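Local structure of minor capsid protein (Cafeteriavirus-dependent mavirus, 6G42) at residues C[42-46]-C[47-51]. The protein forms the penton of the mavirus capsid, a pentameric single jelly-roll protein that probably closes the fivefold vertices of the virophage shell. Residues are numbered along the deposited sequence; the frame is centred on the assembly and turned at random.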
ATOM      1  N   ILE C  42       1.653 -11.176 -39.062  1.00 77.86           N
ATOM      2  CA  ILE C  42       1.526 -10.253 -37.931  1.00 76.71           C
ATOM      3  C   ILE C  42       2.686  -9.249 -37.877  1.00 75.55           C
ATOM      4  O   ILE C  42       2.461  -8.053 -37.671  1.00 74.84           O
ATOM      5  CB  ILE C  42       1.428 -11.039 -36.600  1.00 76.01           C
ATOM      6  CG1 ILE C  42       0.191 -11.948 -36.613  1.00 75.35           C
ATOM      7  CG2 ILE C  42       1.350 -10.095 -35.403  1.00 76.15           C
ATOM      8  CD1 ILE C  42       0.281 -13.131 -35.676  1.00 75.43           C
ATOM      9  N   LEU C  43       3.908  -9.747 -38.072  1.00 74.96           N
ATOM     10  CA  LEU C  43       5.145  -8.955 -37.955  1.00 73.38           C
ATOM     11  C   LEU C  43       5.789  -8.631 -39.316  1.00 73.47           C
ATOM     12  O   LEU C  43       5.551  -9.324 -40.312  1.00 68.69           O
ATOM     13  CB  LEU C  43       6.152  -9.719 -37.090  1.00 70.46           C
ATOM     14  CG  LEU C  43       5.668 -10.175 -35.710  1.00 68.45           C
ATOM     15  CD1 LEU C  43       6.663 -11.140 -35.083  1.00 67.86           C
ATOM     16  CD2 LEU C  43       5.432  -8.980 -34.801  1.00 67.50           C
ATOM     17  N   ASP C  44       6.600  -7.573 -39.344  1.00 77.11           N
ATOM     18  CA  ASP C  44       7.415  -7.239 -40.524  1.00 82.71           C
ATOM     19  C   ASP C  44       8.585  -8.221 -40.633  1.00 84.11           C
ATOM     20  O   ASP C  44       9.147  -8.619 -39.606  1.00 86.81           O
ATOM     21  CB  ASP C  44       7.994  -5.818 -40.437  1.00 83.99           C
ATOM     22  CG  ASP C  44       6.930  -4.731 -40.443  1.00 87.40           C
ATOM     23  OD1 ASP C  44       5.748  -5.023 -40.158  1.00 89.85           O
ATOM     24  OD2 ASP C  44       7.288  -3.565 -40.726  1.00 89.22           O
ATOM     25  N   PRO C  45       8.958  -8.618 -41.868  1.00 83.03           N
ATOM     26  CA  PRO C  45      10.140  -9.476 -42.029  1.00 81.47           C
ATOM     27  C   PRO C  45      11.484  -8.755 -41.834  1.00 80.15           C
ATOM     28  O   PRO C  45      12.469  -9.402 -41.489  1.00 77.76           O
ATOM     29  CB  PRO C  45      10.000 -10.006 -43.457  1.00 82.57           C
ATOM     30  CG  PRO C  45       9.195  -8.977 -44.168  1.00 83.68           C
ATOM     31  CD  PRO C  45       8.270  -8.379 -43.151  1.00 82.30           C
ATOM     32  N   ASP C  46      11.518  -7.438 -42.038  1.00 82.50           N
ATOM     33  CA  ASP C  46      12.767  -6.661 -41.942  1.00 85.33           C
ATOM     34  C   ASP C  46      13.241  -6.323 -40.520  1.00 85.84           C
ATOM     35  O   ASP C  46      14.380  -5.878 -40.354  1.00 87.85           O
ATOM     36  CB  ASP C  46      12.646  -5.359 -42.749  1.00 87.77           C
ATOM     37  CG  ASP C  46      12.491  -5.599 -44.253  1.00 90.61           C
ATOM     38  OD1 ASP C  46      12.848  -6.691 -44.751  1.00 87.52           O
ATOM     39  OD2 ASP C  46      12.016  -4.676 -44.947  1.00 93.52           O
ATOM     40  N   LYS C  47      12.387  -6.528 -39.511  1.00 84.07           N
ATOM     41  CA  LYS C  47      12.695  -6.161 -38.112  1.00 79.82           C
ATOM     42  C   LYS C  47      12.826  -7.374 -37.186  1.00 77.68           C
ATOM     43  O   LYS C  47      12.387  -8.476 -37.519  1.00 76.58           O
ATOM     44  CB  LYS C  47      11.615  -5.229 -37.560  1.00 76.89           C
ATOM     45  CG  LYS C  47      11.459  -3.916 -38.314  1.00 76.87           C
ATOM     46  CD  LYS C  47      10.176  -3.206 -37.909  1.00 75.73           C
ATOM     47  CE  LYS C  47       9.912  -1.944 -38.717  1.00 75.64           C
ATOM     48  NZ  LYS C  47      10.271  -0.709 -37.968  1.00 76.05           N
ATOM     49  N   ASN C  48      13.442  -7.143 -36.027  1.00 75.56           N
ATOM     50  CA  ASN C  48      13.484  -8.109 -34.920  1.00 76.80           C
ATOM     51  C   ASN C  48      12.574  -7.642 -33.790  1.00 73.42           C
ATOM     52  O   ASN C  48      12.495  -6.443 -33.514  1.00 74.06           O
ATOM     53  CB  ASN C  48      14.909  -8.252 -34.379  1.00 78.97           C
ATOM     54  CG  ASN C  48      15.827  -8.997 -35.328  1.00 79.40           C
ATOM     55  OD1 ASN C  48      15.398  -9.887 -36.065  1.00 82.29           O
ATOM     56  ND2 ASN C  48      17.105  -8.646 -35.301  1.00 79.87           N
ATOM     57  N   TYR C  49      11.923  -8.593 -33.121  1.00 68.62           N
ATOM     58  CA  TYR C  49      10.912  -8.289 -32.103  1.00 65.27           C
ATOM     59  C   TYR C  49      11.128  -8.989 -30.767  1.00 62.63           C
ATOM     60  O   TYR C  49      11.663 -10.095 -30.700  1.00 60.06           O
ATOM     61  CB  TYR C  49       9.530  -8.674 -32.610  1.00 64.85           C
ATOM     62  CG  TYR C  49       9.066  -7.869 -33.792  1.00 65.30           C
ATOM     63  CD1 TYR C  49       9.452  -8.213 -35.085  1.00 65.23           C
ATOM     64  CD2 TYR C  49       8.232  -6.765 -33.626  1.00 65.70           C
ATOM     65  CE1 TYR C  49       9.022  -7.479 -36.182  1.00 66.15           C
ATOM     66  CE2 TYR C  49       7.793  -6.024 -34.717  1.00 66.10           C
ATOM     67  CZ  TYR C  49       8.190  -6.387 -35.993  1.00 65.28           C
ATOM     68  OH  TYR C  49       7.759  -5.664 -37.077  1.00 64.82           O
ATOM     69  N   LEU C  50      10.690  -8.311 -29.709  1.00 60.95           N
ATOM     70  CA  LEU C  50      10.534  -8.895 -28.385  1.00 56.63           C
ATOM     71  C   LEU C  50       9.048  -9.086 -28.132  1.00 51.64           C
ATOM     72  O   LEU C  50       8.240  -8.319 -28.636  1.00 50.13           O
ATOM     73  CB  LEU C  50      11.114  -7.962 -27.324  1.00 57.30           C
ATOM     74  CG  LEU C  50      12.593  -7.600 -27.448  1.00 58.00           C
ATOM     75  CD1 LEU C  50      12.941  -6.531 -26.424  1.00 59.04           C
ATOM     76  CD2 LEU C  50      13.480  -8.825 -27.261  1.00 57.47           C
ATOM     77  N   LEU C  51       8.704 -10.110 -27.358  1.00 50.14           N
ATOM     78  CA  LEU C  51       7.332 -10.365 -26.918  1.00 50.50           C
ATOM     79  C   LEU C  51       7.217 -10.178 -25.404  1.00 51.10           C
ATOM     80  O   LEU C  51       8.007 -10.748 -24.638  1.00 48.96           O
ATOM     81  CB  LEU C  51       6.914 -11.792 -27.267  1.00 51.72           C
ATOM     82  CG  LEU C  51       5.618 -12.326 -26.643  1.00 51.25           C
ATOM     83  CD1 LEU C  51       4.403 -11.574 -27.165  1.00 51.90           C
ATOM     84  CD2 LEU C  51       5.487 -13.803 -26.939  1.00 51.78           C
TER
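L43 and D44 are brought against Y49 by a tight reversal of the chain: D44-P45-D46-K47 form a type I beta turn, with D44 CA and K47 CA 5.9 Å apart, after which K47 and N48 run extended into the strand that begins at Y49. The Y49 ring reaches back across the inside of this bend. L43 lies over one face of it, with CD2 3.7 Å from the ring centroid and almost on its normal, a CH-pi contact; L43 CB extends the cover to Y49 CE1 (3.8 Å). With CG anti to its own carbonyl carbon (chi1 -65°), Y49 carries its OH to D44 N and accepts a hydrogen bond (3.2 Å, N-H...O 153°); the same hydroxyl is hydrogen-bonded to Q7 OE1. Near the ring plane, D44 O faces the edge at CE1. D44 and K47 run side by side, pointing the same way; K47 NZ is 5.0 Å from D44 OD2, too far for a salt bridge, though the opposite charges may still attract. The turn ends the loop that follows strand 33-37 and leads into jelly-roll strand 49-62, which lies between strands 296-305 and 248-264; I9 and F303 pack on both L43 and Y49.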